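Local coordinates for major capsid protein (Human herpesvirus 1, PDB 1NO7) that is the major capsid protein of the virus and probably builds its shell, the chain here being the protease-resistant upper domain, at residues 98-103 / 120-125; 38-43 / 112-117. One frame throughout, in Å; residues are numbered along the deposited sequence.

Contact 1. Residues 98-103 / 120-125; sequences DFFVGV and EIQATW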
loop_
_atom_site.group_PDB
_atom_site.type_symbol
_atom_site.label_atom_id
_atom_site.label_comp_id
_atom_site.label_asym_id
_atom_site.label_seq_id
_atom_site.Cartn_x
_atom_site.Cartn_y
_atom_site.Cartn_z
ATOM N N ASP A 98 -1.288 18.922 -17.527
ATOM C CA ASP A 98 -0.812 17.814 -18.344
ATOM C C ASP A 98 -1.768 17.739 -19.534
ATOM O O ASP A 98 -2.988 17.592 -19.362
ATOM C CB ASP A 98 -0.838 16.498 -17.557
ATOM C CG ASP A 98 0.550 16.055 -17.103
ATOM O OD1 ASP A 98 1.479 16.062 -17.942
ATOM O OD2 ASP A 98 0.711 15.684 -15.916
ATOM N N PHE A 99 -1.217 17.873 -20.739
ATOM C CA PHE A 99 -2.027 17.827 -21.958
ATOM C C PHE A 99 -1.727 16.534 -22.676
ATOM O O PHE A 99 -0.567 16.239 -22.976
ATOM C CB PHE A 99 -1.695 19.020 -22.867
ATOM C CG PHE A 99 -1.843 20.349 -22.178
ATOM C CD1 PHE A 99 -0.851 20.804 -21.296
ATOM C CD2 PHE A 99 -3.020 21.088 -22.318
ATOM C CE1 PHE A 99 -1.040 21.975 -20.555
ATOM C CE2 PHE A 99 -3.223 22.254 -21.588
ATOM C CZ PHE A 99 -2.237 22.704 -20.701
ATOM N N PHE A 100 -2.770 15.765 -22.959
ATOM C CA PHE A 100 -2.581 14.483 -23.616
ATOM C C PHE A 100 -3.715 14.178 -24.578
ATOM O O PHE A 100 -4.785 14.804 -24.532
ATOM C CB PHE A 100 -2.504 13.386 -22.555
ATOM C CG PHE A 100 -3.685 13.378 -21.616
ATOM C CD1 PHE A 100 -4.910 12.840 -22.017
ATOM C CD2 PHE A 100 -3.601 13.990 -20.363
ATOM C CE1 PHE A 100 -6.036 12.919 -21.181
ATOM C CE2 PHE A 100 -4.722 14.077 -19.516
ATOM C CZ PHE A 100 -5.938 13.545 -19.925
ATOM N N VAL A 101 -3.465 13.199 -25.443
ATOM C CA VAL A 101 -4.440 12.764 -26.434
ATOM C C VAL A 101 -5.608 12.099 -25.712
ATOM O O VAL A 101 -5.586 10.890 -25.445
ATOM C CB VAL A 101 -3.818 11.738 -27.409
ATOM C CG1 VAL A 101 -4.730 11.545 -28.610
ATOM C CG2 VAL A 101 -2.430 12.187 -27.833
ATOM N N GLY A 102 -6.623 12.896 -25.391
ATOM C CA GLY A 102 -7.781 12.369 -24.696
ATOM C C GLY A 102 -8.478 11.239 -25.431
ATOM O O GLY A 102 -7.885 10.554 -26.268
ATOM N N VAL A 103 -9.276 10.901 -25.039
ATOM C CA VAL A 103 -10.461 10.146 -25.429
ATOM C C VAL A 103 -11.643 11.079 -25.670
ATOM O O VAL A 103 -11.875 12.060 -24.903
ATOM C CB VAL A 103 -10.828 9.087 -24.375
ATOM C CG1 VAL A 103 -12.132 8.397 -24.744
ATOM C CG2 VAL A 103 -9.703 8.074 -24.226
ATOM N N GLU A 120 -9.770 13.040 -29.077
ATOM C CA GLU A 120 -9.628 14.475 -28.843
ATOM C C GLU A 120 -8.408 14.705 -27.957
ATOM O O GLU A 120 -7.643 13.777 -27.673
ATOM C CB GLU A 120 -10.872 15.062 -28.168
ATOM C CG GLU A 120 -10.894 14.892 -26.665
ATOM C CD GLU A 120 -11.892 15.810 -25.985
ATOM O OE1 GLU A 120 -13.111 15.666 -26.231
ATOM O OE2 GLU A 120 -11.451 16.678 -25.200
ATOM N N ILE A 121 -8.232 15.940 -27.506
ATOM C CA ILE A 121 -7.084 16.274 -26.677
ATOM C C ILE A 121 -7.515 16.954 -25.385
ATOM O O ILE A 121 -8.049 18.063 -25.390
ATOM C CB ILE A 121 -6.112 17.171 -27.468
ATOM C CG1 ILE A 121 -5.053 17.747 -26.534
ATOM C CG2 ILE A 121 -6.902 18.259 -28.214
ATOM C CD1 ILE A 121 -4.019 18.548 -27.269
ATOM N N GLN A 122 -7.283 16.267 -24.272
ATOM C CA GLN A 122 -7.673 16.785 -22.972
ATOM C C GLN A 122 -6.459 17.215 -22.170
ATOM O O GLN A 122 -5.305 16.960 -22.542
ATOM C CB GLN A 122 -8.438 15.718 -22.188
ATOM C CG GLN A 122 -9.311 14.829 -23.037
ATOM C CD GLN A 122 -9.995 13.760 -22.216
ATOM O OE1 GLN A 122 -10.634 12.851 -22.750
ATOM N NE2 GLN A 122 -9.875 13.868 -20.897
ATOM N N ALA A 123 -6.739 17.866 -21.054
ATOM C CA ALA A 123 -5.689 18.325 -20.173
ATOM C C ALA A 123 -6.140 18.138 -18.733
ATOM O O ALA A 123 -7.303 18.418 -18.378
ATOM C CB ALA A 123 -5.385 19.772 -20.439
ATOM N N THR A 124 -5.210 17.661 -17.912
ATOM C CA THR A 124 -5.469 17.405 -16.506
ATOM C C THR A 124 -4.549 18.271 -15.652
ATOM O O THR A 124 -3.431 18.594 -16.058
ATOM C CB THR A 124 -5.227 15.929 -16.181
ATOM O OG1 THR A 124 -5.441 15.706 -14.789
ATOM C CG2 THR A 124 -3.796 15.549 -16.503
ATOM N N TRP A 125 -5.025 18.631 -14.464
ATOM C CA TRP A 125 -4.262 19.485 -13.559
ATOM C C TRP A 125 -3.194 18.809 -12.695
ATOM O O TRP A 125 -3.525 18.296 -11.627
ATOM C CB TRP A 125 -5.226 20.235 -12.627
ATOM C CG TRP A 125 -4.490 21.074 -11.650
ATOM C CD1 TRP A 125 -3.506 21.961 -11.945
ATOM C CD2 TRP A 125 -4.630 21.089 -10.223
ATOM N NE1 TRP A 125 -3.011 22.532 -10.795
ATOM C CE2 TRP A 125 -3.683 22.015 -9.720
ATOM C CE3 TRP A 125 -5.455 20.413 -9.319
ATOM C CZ2 TRP A 125 -3.537 22.284 -8.347
ATOM C CZ3 TRP A 125 -5.310 20.681 -7.946
ATOM C CH2 TRP A 125 -4.354 21.610 -7.480
#

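Contact 2. Residues 38-43 / 112-117; sequences GAYVAA and DVPPAG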
loop_
_atom_site.group_PDB
_atom_site.type_symbol
_atom_site.label_atom_id
_atom_site.label_comp_id
_atom_site.label_asym_id
_atom_site.label_seq_id
_atom_site.Cartn_x
_atom_site.Cartn_y
_atom_site.Cartn_z
ATOM N N GLY A 38 -2.516 5.366 -20.625
ATOM C CA GLY A 38 -2.545 6.296 -19.510
ATOM C C GLY A 38 -3.749 7.231 -19.507
ATOM O O GLY A 38 -4.072 7.834 -18.481
ATOM N N ALA A 39 -4.429 7.341 -20.644
ATOM C CA ALA A 39 -5.559 8.252 -20.765
ATOM C C ALA A 39 -6.896 7.750 -20.252
ATOM O O ALA A 39 -7.658 8.525 -19.669
ATOM C CB ALA A 39 -5.706 8.695 -22.216
ATOM N N TYR A 40 -7.184 6.466 -20.466
ATOM C CA TYR A 40 -8.460 5.884 -20.042
ATOM C C TYR A 40 -8.558 5.439 -18.582
ATOM O O TYR A 40 -7.558 5.105 -17.947
ATOM C CB TYR A 40 -8.803 4.697 -20.929
ATOM C CG TYR A 40 -10.264 4.320 -20.888
ATOM C CD1 TYR A 40 -11.252 5.274 -21.122
ATOM C CD2 TYR A 40 -10.658 2.999 -20.701
ATOM C CE1 TYR A 40 -12.598 4.923 -21.186
ATOM C CE2 TYR A 40 -12.005 2.635 -20.763
ATOM C CZ TYR A 40 -12.969 3.602 -21.011
ATOM O OH TYR A 40 -14.297 3.248 -21.127
ATOM N N VAL A 41 -9.783 5.433 -18.061
ATOM C CA VAL A 41 -10.035 5.014 -16.685
ATOM C C VAL A 41 -11.331 4.209 -16.611
ATOM O O VAL A 41 -12.432 4.759 -16.754
ATOM C CB VAL A 41 -10.126 6.234 -15.714
ATOM C CG1 VAL A 41 -10.875 5.839 -14.425
ATOM C CG2 VAL A 41 -8.714 6.720 -15.365
ATOM N N ALA A 42 -11.185 2.902 -16.386
ATOM C CA ALA A 42 -12.317 1.980 -16.288
ATOM C C ALA A 42 -13.002 2.000 -14.915
ATOM O O ALA A 42 -12.546 2.659 -13.972
ATOM C CB ALA A 42 -11.854 0.557 -16.620
ATOM N N ALA A 43 -14.114 1.280 -14.817
ATOM C CA ALA A 43 -14.857 1.192 -13.573
ATOM C C ALA A 43 -14.757 -0.242 -13.036
ATOM O O ALA A 43 -14.707 -1.208 -13.808
ATOM C CB ALA A 43 -16.306 1.580 -13.808
ATOM N N ASP A 112 -15.464 -0.196 -20.102
ATOM C CA ASP A 112 -14.544 -1.343 -20.021
ATOM C C ASP A 112 -13.312 -1.185 -20.912
ATOM O O ASP A 112 -12.194 -1.565 -20.534
ATOM C CB ASP A 112 -15.258 -2.636 -20.416
ATOM C CG ASP A 112 -15.550 -3.524 -19.225
ATOM O OD1 ASP A 112 -14.590 -3.905 -18.520
ATOM O OD2 ASP A 112 -16.734 -3.844 -18.993
ATOM N N VAL A 113 -13.537 -0.637 -22.104
ATOM C CA VAL A 113 -12.476 -0.408 -23.077
ATOM C C VAL A 113 -12.798 0.893 -23.824
ATOM O O VAL A 113 -13.967 1.231 -24.017
ATOM C CB VAL A 113 -12.395 -1.580 -24.080
ATOM C CG1 VAL A 113 -10.964 -1.760 -24.550
ATOM C CG2 VAL A 113 -12.922 -2.863 -23.435
ATOM N N PRO A 114 -11.765 1.645 -24.240
ATOM C CA PRO A 114 -11.935 2.912 -24.961
ATOM C C PRO A 114 -12.645 2.765 -26.300
ATOM O O PRO A 114 -12.105 2.163 -27.230
ATOM C CB PRO A 114 -10.504 3.404 -25.148
ATOM C CG PRO A 114 -9.789 2.808 -23.997
ATOM C CD PRO A 114 -10.342 1.408 -23.958
ATOM N N PRO A 115 -13.866 3.318 -26.414
ATOM C CA PRO A 115 -14.660 3.259 -27.647
ATOM C C PRO A 115 -13.905 3.848 -28.843
ATOM O O PRO A 115 -14.265 4.913 -29.346
ATOM C CB PRO A 115 -15.902 4.074 -27.293
ATOM C CG PRO A 115 -16.064 3.800 -25.817
ATOM C CD PRO A 115 -14.644 3.924 -25.314
ATOM N N ALA A 116 -12.863 3.141 -29.281
ATOM C CA ALA A 116 -12.021 3.553 -30.403
ATOM C C ALA A 116 -12.703 4.562 -31.314
ATOM O O ALA A 116 -13.800 4.313 -31.816
ATOM C CB ALA A 116 -11.603 2.329 -31.210
ATOM N N GLY A 117 -12.054 5.703 -31.529
ATOM C CA GLY A 117 -12.640 6.714 -32.389
ATOM C C GLY A 117 -11.939 8.062 -32.433
ATOM O O GLY A 117 -10.706 8.130 -32.442
#

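Contact 1. Residues 98-103 / 120-125
A two-stranded antiparallel sheet pairs Asp98 with Thr124 and Phe100 with Gln122, and the axes of strands 98-100 and 122-124 run 154° apart in direction. Asp98 N donates to Thr124 O at 2.6 Å and Thr124 N returns a bond to Asp98 O; Phe100 N to Gln122 O, at 2.8 Å, and Gln122 N to Phe100 O make the second reciprocal pair. Between them lies the non-hydrogen-bonded pair Phe99 and Ala123, where the CD2-CE2 side of the Phe99 ring meets Ala123 CB, CD2 at 3.3 Å.

The other face of this beta hairpin, whose strands are joined by a long connection without helix or strand, carries Asp98, Phe100, Gln122 and Thr124. In Phe100, chi1 of 54° places CG between the backbone N and the carbonyl carbon; the ring lies with Gln122 O 3.9 Å above its plane, over the centre. Thr124 CG2 comes to the ring's edge, 3.5 Å from Phe100 CE2, while Tyr548 stacks on the same ring. Gln122 extends beyond CG toward the loop, its CG 3.3 Å from Gly102 CA; a weak bond from Val103 N to its OE1 is doubtful, because Val103 is poorly ordered. The polar ends on this face find partners outside the two segments: Asp98 OD1 forms a salt bridge with Arg126, and Thr124 OG1 a hydrogen bond with Arg553.

Contact 2. Residues 38-43 / 112-117
Tyr40, Asp112 and Pro114 carry this contact, Asp112 through its main chain, and no hydrogen bond links the two segments. Tyr40 CB points toward 112-117, chi1 of -161° sets CG anti to the backbone N, and the proline ring crosses the aromatic ring obliquely. Pro114 CG lies 3.3 Å above the aromatic plane, displaced toward the rim; its distance of 3.7 Å from the ring centroid, 27° off the normal, identifies a CH-pi interaction. The touch is centred on the CG-CD2 side of the tyrosine: Pro114 CG is 3.4 Å from Tyr40 CD2, and Pro114 CD lies close to the same atom.

Farther along the ring, Tyr40 CE2 meets the peptide link between Val113 and Pro114, standing 3.6 Å from Val113 C. The phenolic end reaches the backbone, where Tyr40 OH is 3.5 Å from Val113 O and 3.8 Å from Asp112 N. Asp112 C lies near the plane of the aromatic ring at the edge, while its CB points away from 38-43.

Outside the two segments, Val106 touches both Tyr40 and Pro115, Trp59 packs on Pro114, and Arg62 NH2 hydrogen-bonds to Pro114 O. Geometrically this is a proline-aromatic CH-pi contact joining two irregular segments: the loop before helix 48-56 and the connection between the hairpin strands 98-100 and 122-124.

Overall arrangement
Contacts 1 and 2 lie on the same side of the chain's centre, with their own centres about 13 Å apart. Their segments alternate along the sequence: 38-43 comes first, then 98-103, 112-117 and 120-125. Segment 112-117 belongs to the connection between the two strands of contact 1, so contact 2 packs that connection against the chain ahead of helix 48-56. The two also touch directly through Ala39, whose CB is 3.9 Å from Val101 O and 4.2 Å from Phe100 CD1. This is packing without a polar bond. Contact 1 rests on backbone hydrogen bonds, contact 2 on a proline CH-pi contact.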